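PDB 2J4D: cryptochrome DASH, chloroplastic/mitochondrial from Arabidopsis thaliana, which repairs cyclobutane pyrimidine dimers in single-stranded DNA, carrying FAD and a folate light antenna, and may also act as a blue-light photoreceptor. Local coordinates for residues K39-W45 against G135-A141; P123-P128 against L155-L160. All blocks are in the same frame, centred on the assembly; numbering follows the deposited sequence.

Interaction 1 of 2, residues K39-W45 against G135-A141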
loop_
_atom_site.group_PDB
_atom_site.type_symbol
_atom_site.label_atom_id
_atom_site.label_comp_id
_atom_site.label_asym_id
_atom_site.label_seq_id
_atom_site.Cartn_x
_atom_site.Cartn_y
_atom_site.Cartn_z
ATOM N N LYS A 39 15.477 25.064 20.003
ATOM C CA LYS A 39 14.759 24.994 18.732
ATOM C C LYS A 39 13.234 24.933 18.829
ATOM O O LYS A 39 12.535 24.991 17.813
ATOM C CB LYS A 39 15.310 23.845 17.882
ATOM C CG LYS A 39 16.714 24.155 17.373
ATOM C CD LYS A 39 17.236 23.142 16.381
ATOM C CE LYS A 39 18.600 23.575 15.868
ATOM N NZ LYS A 39 19.175 22.605 14.905
ATOM N N GLY A 40 12.718 24.826 20.047
ATOM C CA GLY A 40 11.278 24.816 20.244
ATOM C C GLY A 40 10.502 23.562 19.884
ATOM O O GLY A 40 11.065 22.516 19.546
ATOM N N VAL A 41 9.185 23.692 19.946
ATOM C CA VAL A 41 8.276 22.595 19.666
ATOM C C VAL A 41 7.934 22.407 18.192
ATOM O O VAL A 41 7.794 23.375 17.441
ATOM C CB VAL A 41 6.953 22.786 20.437
ATOM C CG1 VAL A 41 5.965 21.680 20.075
ATOM C CG2 VAL A 41 7.222 22.793 21.933
ATOM N N THR A 42 7.805 21.148 17.787
ATOM C CA THR A 42 7.415 20.823 16.423
ATOM C C THR A 42 6.365 19.720 16.502
ATOM O O THR A 42 6.347 18.921 17.442
ATOM C CB THR A 42 8.595 20.311 15.561
ATOM O OG1 THR A 42 8.158 20.155 14.203
ATOM C CG2 THR A 42 9.087 18.958 16.062
ATOM N N ILE A 43 5.476 19.695 15.523
ATOM C CA ILE A 43 4.450 18.673 15.466
ATOM C C ILE A 43 4.789 17.793 14.271
ATOM O O ILE A 43 5.107 18.309 13.200
ATOM C CB ILE A 43 3.051 19.300 15.251
ATOM C CG1 ILE A 43 2.607 20.016 16.531
ATOM C CG2 ILE A 43 2.045 18.213 14.817
ATOM C CD1 ILE A 43 1.373 20.903 16.368
ATOM N N LEU A 44 4.755 16.477 14.464
ATOM C CA LEU A 44 5.007 15.535 13.378
ATOM C C LEU A 44 3.654 14.916 13.029
ATOM O O LEU A 44 3.060 14.187 13.829
ATOM C CB LEU A 44 5.982 14.430 13.809
ATOM C CG LEU A 44 6.274 13.343 12.761
ATOM C CD1 LEU A 44 6.809 13.961 11.473
ATOM C CD2 LEU A 44 7.293 12.356 13.343
ATOM N N TRP A 45 3.172 15.223 11.833
ATOM C CA TRP A 45 1.876 14.731 11.371
ATOM C C TRP A 45 2.027 13.486 10.493
ATOM O O TRP A 45 2.547 13.554 9.375
ATOM C CB TRP A 45 1.156 15.868 10.630
ATOM C CG TRP A 45 -0.094 15.486 9.885
ATOM C CD1 TRP A 45 -1.019 14.551 10.242
ATOM C CD2 TRP A 45 -0.554 16.058 8.656
ATOM N NE1 TRP A 45 -2.030 14.500 9.304
ATOM C CE2 TRP A 45 -1.769 15.417 8.322
ATOM C CE3 TRP A 45 -0.058 17.058 7.804
ATOM C CZ2 TRP A 45 -2.498 15.740 7.168
ATOM C CZ3 TRP A 45 -0.782 17.382 6.659
ATOM C CH2 TRP A 45 -1.990 16.723 6.352
ATOM N N GLY A 135 2.401 25.979 20.840
ATOM C CA GLY A 135 3.349 26.921 20.267
ATOM C C GLY A 135 4.356 26.292 19.320
ATOM O O GLY A 135 5.526 26.680 19.297
ATOM N N ALA A 136 3.907 25.318 18.533
ATOM C CA ALA A 136 4.775 24.643 17.575
ATOM C C ALA A 136 5.214 25.610 16.481
ATOM O O ALA A 136 4.419 26.389 15.982
ATOM C CB ALA A 136 4.038 23.463 16.958
ATOM N N ARG A 137 6.482 25.565 16.100
ATOM C CA ARG A 137 6.964 26.454 15.050
ATOM C C ARG A 137 6.668 25.850 13.684
ATOM O O ARG A 137 6.522 26.559 12.690
ATOM C CB ARG A 137 8.475 26.646 15.166
ATOM C CG ARG A 137 8.959 27.074 16.536
ATOM C CD ARG A 137 10.456 27.349 16.509
ATOM N NE ARG A 137 10.955 27.777 17.810
ATOM C CZ ARG A 137 12.222 28.093 18.058
ATOM N NH1 ARG A 137 13.126 28.030 17.086
ATOM N NH2 ARG A 137 12.587 28.467 19.276
ATOM N N THR A 138 6.568 24.528 13.647
ATOM C CA THR A 138 6.350 23.833 12.390
ATOM C C THR A 138 5.529 22.561 12.543
ATOM O O THR A 138 5.380 22.022 13.640
ATOM C CB THR A 138 7.692 23.397 11.800
ATOM O OG1 THR A 138 8.387 22.619 12.785
ATOM C CG2 THR A 138 8.552 24.584 11.436
ATOM N N VAL A 139 4.982 22.105 11.421
ATOM C CA VAL A 139 4.259 20.843 11.361
ATOM C C VAL A 139 4.934 20.152 10.176
ATOM O O VAL A 139 4.919 20.677 9.058
ATOM C CB VAL A 139 2.761 21.007 11.047
ATOM C CG1 VAL A 139 2.124 19.621 10.867
ATOM C CG2 VAL A 139 2.062 21.762 12.172
ATOM N N PHE A 140 5.557 19.010 10.440
ATOM C CA PHE A 140 6.243 18.224 9.418
ATOM C C PHE A 140 5.368 17.050 8.989
ATOM O O PHE A 140 4.671 16.457 9.808
ATOM C CB PHE A 140 7.559 17.666 9.975
ATOM C CG PHE A 140 8.676 18.665 10.008
ATOM C CD1 PHE A 140 9.402 18.949 8.859
ATOM C CD2 PHE A 140 8.993 19.337 11.186
ATOM C CE1 PHE A 140 10.433 19.891 8.879
ATOM C CE2 PHE A 140 10.019 20.277 11.217
ATOM C CZ PHE A 140 10.742 20.555 10.060
ATOM N N ALA A 141 5.416 16.719 7.703
ATOM C CA ALA A 141 4.655 15.594 7.184
ATOM C C ALA A 141 5.226 15.217 5.830
ATOM O O ALA A 141 5.962 15.992 5.216
ATOM C CB ALA A 141 3.184 15.962 7.041
HETATM O O HOH W 1 8.327 26.416 20.054
#
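I43 is held through both its N and its O by strand 138-142: its N donates to T138 O at 3.0 Å, and its O accepts F140 N. Two residues on, W45 N donates to F140 O at 2.8 Å, almost straight along the carbonyl direction (C=O...N 176°). This stagger, in which one residue bonds to the two that flank its neighbour, is the signature of parallel pairing, here between the central strand and the fourth strand of the 3-2-1-4-5 Rossmann-like sheet of the photolyase α/β domain. V139 CA adds a C-H...O contact to I43 O, so that carbonyl serves two donors.

Of the two faces, the one bearing T42, T138, L44 and F140 carries a buried pair of hydroxyls. With T42 OG1 anti to the backbone N (chi1 -174°), the hydroxyl meets T138 OG1 at 2.9 Å in a hydrogen bond. The same oxygen sits in the plane of the F140 ring, at the edge by CD2. The L44 and F140 side chains cross at about a right angle, with L44 CD1 against F140 CB, and helix 56-63 covers both residues. On the other face I43 and V139 lie side by side, CB to CG2, while I43 CD1 packs on A136 CB at 3.7 Å; helix 123-134 lies against this side through L130 and A131.

Toward the start of both segments, R137 N donates to V41 O, and a water bridges V41 N and G135 O, the latter in the Schellman turn that closes the preceding helix. The central strand is itself positioned by backbone bonds from T42 and L44 to strand 67-74. Extended from CG to NE, the R137 side chain lays one guanidinium face over the backbone of K39, with CZ 3.1 Å from K39 O.

Interaction 2 of 2, residues P123-P128 against L155-L160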
loop_
_atom_site.group_PDB
_atom_site.type_symbol
_atom_site.label_atom_id
_atom_site.label_comp_id
_atom_site.label_asym_id
_atom_site.label_seq_id
_atom_site.Cartn_x
_atom_site.Cartn_y
_atom_site.Cartn_z
ATOM N N PRO A 123 -7.615 16.862 9.897
ATOM C CA PRO A 123 -6.280 17.398 10.180
ATOM C C PRO A 123 -6.260 18.928 10.163
ATOM O O PRO A 123 -5.579 19.554 10.979
ATOM C CB PRO A 123 -5.428 16.823 9.048
ATOM C CG PRO A 123 -6.097 15.520 8.749
ATOM C CD PRO A 123 -7.567 15.896 8.783
ATOM N N GLU A 124 -6.993 19.523 9.219
ATOM C CA GLU A 124 -7.022 20.979 9.094
ATOM C C GLU A 124 -7.693 21.651 10.279
ATOM O O GLU A 124 -7.600 22.868 10.435
ATOM C CB GLU A 124 -7.700 21.420 7.788
ATOM C CG GLU A 124 -9.159 21.030 7.656
ATOM C CD GLU A 124 -9.354 19.726 6.898
ATOM O OE1 GLU A 124 -8.513 18.814 7.044
ATOM O OE2 GLU A 124 -10.359 19.610 6.164
ATOM N N GLU A 125 -8.379 20.874 11.107
ATOM C CA GLU A 125 -9.019 21.438 12.292
ATOM C C GLU A 125 -8.194 21.090 13.527
ATOM O O GLU A 125 -7.958 21.937 14.394
ATOM C CB GLU A 125 -10.461 20.921 12.416
ATOM C CG GLU A 125 -11.400 21.576 11.398
ATOM C CD GLU A 125 -12.789 20.950 11.332
ATOM O OE1 GLU A 125 -13.099 20.057 12.147
ATOM O OE2 GLU A 125 -13.578 21.362 10.453
ATOM N N ILE A 126 -7.713 19.855 13.587
ATOM C CA ILE A 126 -6.923 19.399 14.728
ATOM C C ILE A 126 -5.524 20.009 14.817
ATOM O O ILE A 126 -5.114 20.491 15.877
ATOM C CB ILE A 126 -6.769 17.866 14.705
ATOM C CG1 ILE A 126 -8.131 17.207 14.929
ATOM C CG2 ILE A 126 -5.761 17.420 15.757
ATOM C CD1 ILE A 126 -8.153 15.735 14.597
ATOM N N LEU A 127 -4.791 19.986 13.707
ATOM C CA LEU A 127 -3.422 20.490 13.700
ATOM C C LEU A 127 -3.235 21.971 14.029
ATOM O O LEU A 127 -2.383 22.313 14.844
ATOM C CB LEU A 127 -2.745 20.143 12.369
ATOM C CG LEU A 127 -2.704 18.634 12.072
ATOM C CD1 LEU A 127 -2.127 18.400 10.682
ATOM C CD2 LEU A 127 -1.861 17.918 13.125
ATOM N N PRO A 128 -4.018 22.872 13.411
ATOM C CA PRO A 128 -3.819 24.288 13.748
ATOM C C PRO A 128 -4.055 24.535 15.236
ATOM O O PRO A 128 -3.379 25.354 15.852
ATOM C CB PRO A 128 -4.848 25.006 12.873
ATOM C CG PRO A 128 -4.954 24.107 11.674
ATOM C CD PRO A 128 -5.002 22.727 12.325
ATOM N N LEU A 155 -5.653 22.649 3.036
ATOM C CA LEU A 155 -6.508 23.061 4.146
ATOM C C LEU A 155 -5.729 23.188 5.454
ATOM O O LEU A 155 -5.986 24.097 6.254
ATOM C CB LEU A 155 -7.679 22.090 4.284
ATOM C CG LEU A 155 -8.626 22.200 3.077
ATOM C CD1 LEU A 155 -9.522 20.996 3.014
ATOM C CD2 LEU A 155 -9.459 23.486 3.167
ATOM N N VAL A 156 -4.769 22.296 5.670
ATOM C CA VAL A 156 -3.953 22.369 6.879
ATOM C C VAL A 156 -3.051 23.604 6.815
ATOM O O VAL A 156 -2.904 24.343 7.793
ATOM C CB VAL A 156 -3.072 21.098 7.040
ATOM C CG1 VAL A 156 -2.012 21.313 8.118
ATOM C CG2 VAL A 156 -3.948 19.913 7.417
ATOM N N ASN A 157 -2.447 23.833 5.658
ATOM C CA ASN A 157 -1.563 24.979 5.498
ATOM C C ASN A 157 -2.335 26.287 5.741
ATOM O O ASN A 157 -1.851 27.179 6.437
ATOM C CB ASN A 157 -0.954 24.975 4.095
ATOM C CG ASN A 157 0.241 25.890 3.984
ATOM O OD1 ASN A 157 1.070 25.951 4.889
ATOM N ND2 ASN A 157 0.345 26.596 2.869
ATOM N N GLN A 158 -3.537 26.393 5.181
ATOM C CA GLN A 158 -4.348 27.597 5.360
ATOM C C GLN A 158 -4.858 27.717 6.799
ATOM O O GLN A 158 -5.062 28.824 7.313
ATOM C CB GLN A 158 -5.513 27.602 4.362
ATOM C CG GLN A 158 -5.028 27.694 2.915
ATOM C CD GLN A 158 -6.140 27.693 1.881
ATOM O OE1 GLN A 158 -7.298 27.392 2.184
ATOM N NE2 GLN A 158 -5.786 28.016 0.639
ATOM N N GLY A 159 -5.056 26.575 7.449
ATOM C CA GLY A 159 -5.523 26.580 8.826
ATOM C C GLY A 159 -4.444 27.135 9.740
ATOM O O GLY A 159 -4.730 27.895 10.675
ATOM N N LEU A 160 -3.197 26.763 9.465
ATOM C CA LEU A 160 -2.064 27.235 10.254
ATOM C C LEU A 160 -1.837 28.737 10.071
ATOM O O LEU A 160 -1.504 29.436 11.030
ATOM C CB LEU A 160 -0.792 26.472 9.867
ATOM C CG LEU A 160 -0.796 24.982 10.222
ATOM C CD1 LEU A 160 0.383 24.289 9.550
ATOM C CD2 LEU A 160 -0.722 24.814 11.732
#
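Chi1 of 63° places E124 CG between its own N and carbonyl carbon, and a bend at chi2 (-95°) then turns the carboxylate alongside L155, the two side chains pointing the same way. E124 CB rests 3.5 Å from L155 O, and OE2 lies beside L155 CD1; the charge itself is met by a salt bridge from OE2 to R77. Were this glutamate an alanine, R77 would probably lose this charge partner and L155 the carbon chain lying along it. V156, with CG1 anti to its backbone N, splits its methyls: CG2 presses on E124 N at 3.6 Å and on P123 CB, whereas CG1 touches L127 CD1 at 3.9 Å. Helices 123-134 and 147-161 here pack side by side on one face of the Rossmann-like sheet, running in the same general direction at 36° with their short axes 8.1 Å apart. The close approach is consistent with glycine at G159, where a CB would run into P128 CG. Instead the proline ring lies on bare backbone, its CG 3.6 Å from G159 C. Further along, L160 CD2 reaches P128 CA at 3.7 Å, and L160 also touches L169 of strand 168-172.

Interactions 1 and 2, with centres 13 Å apart, are layers of one α/β unit: helix 123-134, strand 138-142 and helix 147-161 follow one another in the chain. Both helices cover the sheet face that carries I43 and V139, the first through L130 and A131 on I43, the second through L160 CD1, 4.0 Å from V139 CG2. W45 is the main point where the layers meet. Its indole fits into the seam between the helices, with CD2 3.5 Å from L127 CD1, CZ2 3.6 Å from P123 CB and CH2 3.9 Å from V156 CG2. A bound methenyltetrahydrofolate is about 12 Å from the side chains of W45 and L155; both contacts lie away from the cofactor sites.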